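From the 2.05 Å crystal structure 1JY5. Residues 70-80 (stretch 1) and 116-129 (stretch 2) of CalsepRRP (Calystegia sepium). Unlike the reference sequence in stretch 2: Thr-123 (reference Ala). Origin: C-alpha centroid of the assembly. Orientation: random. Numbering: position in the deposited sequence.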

# COMPACT_ATOMS: atom_id res chain seq x y z
N ILE A 70 15.88 -12.84 0.41
CA ILE A 70 16.50 -12.05 -0.65
C ILE A 70 15.74 -10.78 -0.98
O ILE A 70 16.22 -9.94 -1.74
CB ILE A 70 16.68 -12.89 -1.94
CG1 ILE A 70 15.33 -13.15 -2.61
CG2 ILE A 70 17.38 -14.21 -1.59
CD1 ILE A 70 15.46 -13.86 -3.96
N LEU A 71 14.56 -10.64 -0.38
CA LEU A 71 13.73 -9.46 -0.57
C LEU A 71 13.86 -8.52 0.63
O LEU A 71 13.30 -7.43 0.62
CB LEU A 71 12.26 -9.85 -0.71
CG LEU A 71 11.86 -10.80 -1.85
CD1 LEU A 71 10.36 -11.06 -1.79
CD2 LEU A 71 12.25 -10.17 -3.18
N SER A 72 14.61 -8.94 1.64
CA SER A 72 14.77 -8.14 2.85
C SER A 72 15.13 -6.66 2.66
O SER A 72 14.55 -5.80 3.32
CB SER A 72 15.79 -8.80 3.80
OG SER A 72 17.07 -8.89 3.20
N ASN A 73 16.09 -6.37 1.79
CA ASN A 73 16.49 -4.98 1.56
C ASN A 73 15.37 -4.17 0.91
O ASN A 73 15.14 -3.01 1.26
CB ASN A 73 17.74 -4.91 0.68
CG ASN A 73 18.99 -5.39 1.40
OD1 ASN A 73 19.29 -4.94 2.50
ND2 ASN A 73 19.72 -6.30 0.78
N ASP A 74 14.69 -4.77 -0.05
CA ASP A 74 13.60 -4.10 -0.74
C ASP A 74 12.38 -3.93 0.15
O ASP A 74 11.73 -2.88 0.12
CB ASP A 74 13.21 -4.88 -2.01
CG ASP A 74 14.22 -4.70 -3.13
OD1 ASP A 74 14.38 -3.56 -3.61
OD2 ASP A 74 14.86 -5.70 -3.52
N LEU A 75 12.06 -4.94 0.95
CA LEU A 75 10.91 -4.85 1.84
C LEU A 75 11.19 -3.87 2.97
O LEU A 75 10.28 -3.22 3.48
CB LEU A 75 10.56 -6.23 2.40
CG LEU A 75 9.97 -7.18 1.35
CD1 LEU A 75 9.80 -8.58 1.92
CD2 LEU A 75 8.64 -6.62 0.88
N SER A 76 12.46 -3.76 3.34
CA SER A 76 12.83 -2.84 4.41
C SER A 76 12.73 -1.40 3.93
O SER A 76 12.39 -0.50 4.70
CB SER A 76 14.26 -3.11 4.87
OG SER A 76 14.68 -2.13 5.80
N LYS A 77 12.99 -1.19 2.65
CA LYS A 77 12.95 0.15 2.10
C LYS A 77 11.62 0.56 1.49
O LYS A 77 11.18 1.70 1.64
CB LYS A 77 14.06 0.32 1.07
CG LYS A 77 14.17 1.71 0.47
CD LYS A 77 15.38 1.80 -0.46
CE LYS A 77 15.42 3.13 -1.18
NZ LYS A 77 15.54 4.28 -0.24
N TYR A 78 10.96 -0.37 0.81
CA TYR A 78 9.70 -0.05 0.14
C TYR A 78 8.43 -0.54 0.81
O TYR A 78 7.33 -0.18 0.40
CB TYR A 78 9.78 -0.53 -1.30
CG TYR A 78 10.98 0.05 -2.01
CD1 TYR A 78 12.10 -0.73 -2.28
CD2 TYR A 78 11.01 1.39 -2.38
CE1 TYR A 78 13.23 -0.18 -2.91
CE2 TYR A 78 12.12 1.95 -3.00
CZ TYR A 78 13.23 1.16 -3.26
OH TYR A 78 14.32 1.71 -3.89
N TRP A 79 8.59 -1.37 1.84
CA TRP A 79 7.46 -1.89 2.59
C TRP A 79 7.75 -1.73 4.09
O TRP A 79 7.59 -2.66 4.87
CB TRP A 79 7.23 -3.37 2.27
CG TRP A 79 5.85 -3.86 2.62
CD1 TRP A 79 5.08 -3.48 3.68
CD2 TRP A 79 5.08 -4.84 1.90
NE1 TRP A 79 3.89 -4.15 3.67
CE2 TRP A 79 3.86 -4.99 2.59
CE3 TRP A 79 5.31 -5.59 0.75
CZ2 TRP A 79 2.86 -5.88 2.16
CZ3 TRP A 79 4.33 -6.47 0.32
CH2 TRP A 79 3.11 -6.61 1.03
N PRO A 80 8.20 -0.53 4.51
CA PRO A 80 8.50 -0.33 5.93
C PRO A 80 7.27 -0.11 6.81
O PRO A 80 6.16 0.08 6.32
CB PRO A 80 9.38 0.93 5.93
CG PRO A 80 9.79 1.11 4.50
CD PRO A 80 8.60 0.64 3.72
N GLN A 116 4.52 -17.31 0.06
CA GLN A 116 4.95 -16.02 0.59
C GLN A 116 5.87 -15.24 -0.32
O GLN A 116 5.71 -14.03 -0.47
CB GLN A 116 5.70 -16.22 1.89
CG GLN A 116 4.89 -16.84 2.95
CD GLN A 116 5.75 -17.21 4.13
OE1 GLN A 116 6.47 -16.37 4.68
NE2 GLN A 116 5.68 -18.46 4.54
N TYR A 117 6.86 -15.92 -0.88
CA TYR A 117 7.80 -15.26 -1.76
C TYR A 117 7.08 -14.67 -2.95
O TYR A 117 7.33 -13.53 -3.34
CB TYR A 117 8.88 -16.21 -2.27
CG TYR A 117 9.86 -15.50 -3.16
CD1 TYR A 117 10.93 -14.78 -2.61
CD2 TYR A 117 9.68 -15.45 -4.54
CE1 TYR A 117 11.78 -14.02 -3.42
CE2 TYR A 117 10.52 -14.69 -5.36
CZ TYR A 117 11.57 -13.98 -4.79
OH TYR A 117 12.40 -13.20 -5.57
N GLU A 118 6.19 -15.45 -3.55
CA GLU A 118 5.46 -14.96 -4.71
C GLU A 118 4.57 -13.80 -4.30
O GLU A 118 4.43 -12.82 -5.04
CB GLU A 118 4.63 -16.09 -5.35
CG GLU A 118 5.49 -17.29 -5.74
CD GLU A 118 4.77 -18.31 -6.61
OE1 GLU A 118 3.52 -18.30 -6.67
OE2 GLU A 118 5.46 -19.15 -7.22
N TYR A 119 3.98 -13.88 -3.11
CA TYR A 119 3.12 -12.80 -2.64
C TYR A 119 3.90 -11.48 -2.52
O TYR A 119 3.53 -10.47 -3.12
CB TYR A 119 2.49 -13.15 -1.29
CG TYR A 119 1.75 -11.98 -0.66
CD1 TYR A 119 0.53 -11.54 -1.17
CD2 TYR A 119 2.30 -11.29 0.42
CE1 TYR A 119 -0.13 -10.44 -0.61
CE2 TYR A 119 1.66 -10.20 0.99
CZ TYR A 119 0.44 -9.78 0.47
OH TYR A 119 -0.20 -8.70 1.02
N PHE A 120 4.99 -11.49 -1.74
CA PHE A 120 5.77 -10.27 -1.54
C PHE A 120 6.51 -9.75 -2.78
O PHE A 120 6.54 -8.54 -3.02
CB PHE A 120 6.77 -10.47 -0.38
CG PHE A 120 6.11 -10.51 0.98
CD1 PHE A 120 5.86 -11.73 1.61
CD2 PHE A 120 5.71 -9.34 1.61
CE1 PHE A 120 5.21 -11.77 2.85
CE2 PHE A 120 5.06 -9.37 2.85
CZ PHE A 120 4.81 -10.59 3.47
N SER A 121 7.09 -10.66 -3.56
CA SER A 121 7.81 -10.26 -4.78
C SER A 121 6.86 -9.70 -5.83
O SER A 121 7.19 -8.76 -6.56
CB SER A 121 8.60 -11.44 -5.36
OG SER A 121 7.75 -12.52 -5.70
N THR A 122 5.66 -10.28 -5.92
CA THR A 122 4.70 -9.80 -6.90
C THR A 122 4.22 -8.40 -6.50
O THR A 122 4.01 -7.54 -7.36
CB THR A 122 3.52 -10.78 -7.03
OG1 THR A 122 4.02 -12.02 -7.55
CG2 THR A 122 2.47 -10.23 -7.99
N THR A 123 4.07 -8.17 -5.20
CA THR A 123 3.63 -6.86 -4.72
C THR A 123 4.70 -5.83 -5.07
O THR A 123 4.39 -4.72 -5.52
CB THR A 123 3.41 -6.86 -3.20
OG1 THR A 123 2.43 -7.84 -2.86
CG2 THR A 123 2.90 -5.49 -2.74
N LEU A 124 5.96 -6.19 -4.86
CA LEU A 124 7.06 -5.28 -5.18
C LEU A 124 7.09 -5.01 -6.68
O LEU A 124 7.31 -3.87 -7.11
CB LEU A 124 8.40 -5.87 -4.71
CG LEU A 124 8.76 -5.64 -3.24
CD1 LEU A 124 7.52 -5.80 -2.36
CD2 LEU A 124 9.84 -6.62 -2.81
N MET A 125 6.87 -6.04 -7.48
CA MET A 125 6.87 -5.89 -8.93
C MET A 125 5.87 -4.84 -9.37
O MET A 125 6.22 -3.94 -10.13
CB MET A 125 6.53 -7.22 -9.61
CG MET A 125 6.57 -7.18 -11.14
SD MET A 125 6.02 -8.75 -11.85
CE MET A 125 4.24 -8.57 -11.62
N LEU A 126 4.63 -4.96 -8.91
CA LEU A 126 3.59 -4.00 -9.26
C LEU A 126 3.97 -2.62 -8.74
O LEU A 126 3.79 -1.61 -9.44
CB LEU A 126 2.25 -4.45 -8.67
CG LEU A 126 1.66 -5.76 -9.21
CD1 LEU A 126 0.43 -6.16 -8.40
CD2 LEU A 126 1.29 -5.59 -10.68
N TYR A 127 4.50 -2.57 -7.52
CA TYR A 127 4.92 -1.31 -6.91
C TYR A 127 5.98 -0.59 -7.74
O TYR A 127 5.93 0.62 -7.90
CB TYR A 127 5.47 -1.56 -5.50
CG TYR A 127 6.11 -0.35 -4.86
CD1 TYR A 127 5.34 0.63 -4.24
CD2 TYR A 127 7.50 -0.20 -4.86
CE1 TYR A 127 5.94 1.74 -3.63
CE2 TYR A 127 8.11 0.91 -4.27
CZ TYR A 127 7.32 1.87 -3.65
OH TYR A 127 7.93 2.94 -3.02
N PHE A 128 6.95 -1.35 -8.24
CA PHE A 128 8.02 -0.77 -9.05
C PHE A 128 7.54 -0.42 -10.45
O PHE A 128 7.99 0.57 -11.04
CB PHE A 128 9.20 -1.74 -9.17
CG PHE A 128 9.98 -1.91 -7.91
CD1 PHE A 128 10.38 -3.17 -7.49
CD2 PHE A 128 10.33 -0.80 -7.13
CE1 PHE A 128 11.11 -3.34 -6.32
CE2 PHE A 128 11.07 -0.95 -5.96
CZ PHE A 128 11.46 -2.22 -5.55
N LYS A 129 6.63 -1.23 -10.98
CA LYS A 129 6.11 -0.98 -12.32
C LYS A 129 5.28 0.31 -12.40
O LYS A 129 5.45 1.11 -13.31
CB LYS A 129 5.25 -2.15 -12.80
CG LYS A 129 4.71 -1.96 -14.21
CD LYS A 129 3.85 -3.11 -14.68
CE LYS A 129 3.42 -2.91 -16.13
NZ LYS A 129 2.47 -3.96 -16.57

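Stretch 2 is helical throughout, from Gln-116 to Lys-129, and packs against a shorter helix, Ser-72 to Tyr-78, that follows a 3-10 segment at Ile-70 and Leu-71. The two helix axes approach to 11.1 Å, and their N-to-C directions diverge by 55°. This spacing leaves room for bulky side chains between the backbones; the CA atoms of Leu-71 and Ser-121 lie 7.3 Å apart, those of Tyr-78 and Leu-124 7.9 Å. No hydrogen bond crosses the contact. Its 666 Å² of buried surface, summed over both sides, is held by apolar and aromatic packing, while the backbone amides from Leu-75 to Trp-79 and from Phe-120 to Lys-129 donate within their own stretch.

The contact opens at Tyr-117. Its CA-to-CB bond points sideways, but a t rotamer at chi1 carries the ring toward the start of stretch 1. There Leu-71 CG lies 3.6 Å from Tyr-117 CE1, and Ile-70 CD1 reaches to 3.5 Å from Tyr-117 OH, so the more exposed isoleucine extends the apolar cover along the ring to its hydroxyl.

Tyr-119 touches the other end of stretch 1, where its CE2 is 3.9 Å from Trp-79 CH2. The CA-to-CB bond of Phe-120 points toward stretch 1, and the side chain makes a closer contact: its CD2 lies 3.4 Å from Trp-79 CZ3. The phenylalanine sits over one face of the indole, yet the ring planes meet at 55° with centroids 5.1 Å apart, an oblique pairing. Leu-71 CD1 packs 3.9 Å from Phe-120 CB, and Leu-75 CD2 approaches Phe-120 CD2 at 4.1 Å, adding aliphatic contacts to this buried side chain.

At Ser-121 the small side chain accompanies a close approach to the backbone, with Leu-71 CD1 3.7 Å from Ser-121 N. The serine hydroxyl is satisfied within its own helix, where Ser-121 OG donates to Tyr-117 O at 2.6 Å. Thr-123, which replaces the reference alanine, behaves similarly: OG1 donates to Tyr-119 O at 2.9 Å, while the methyl CG2 rests 3.5 Å from Trp-79 CZ3. The hydroxyl is bonded within its helix, while CG2 makes the closest approach to the indole.

Leu-124 occupies the middle of the contact, meeting four residues of stretch 1. Its CD1 packs 3.5 Å from Leu-75 CD2 and lies at the indole edge, 3.8 Å from Trp-79 CE3. Its CD2 faces Asp-74 CB at 3.9 Å and Leu-71 CD2 at 4.3 Å, so the aspartate contributes its aliphatic carbon here.

The last turn of stretch 2 supplies two aromatic partners for Tyr-78. Tyr-127 CE2 comes within 3.5 Å of Tyr-78 CD2, the rings inclined at 48° in an oblique arrangement. Phe-128 instead directs its edge at the face of Tyr-78, with CZ 3.7 Å from Tyr-78 CD1 and the planes nearly perpendicular at 83°. This edge-to-face geometry sets the slightly positive ring hydrogens against the electron-rich face. Asp-74 OD1 also approaches the phenylalanine edge, 3.8 Å from Phe-128 CZ, closing the contact at its exposed margin.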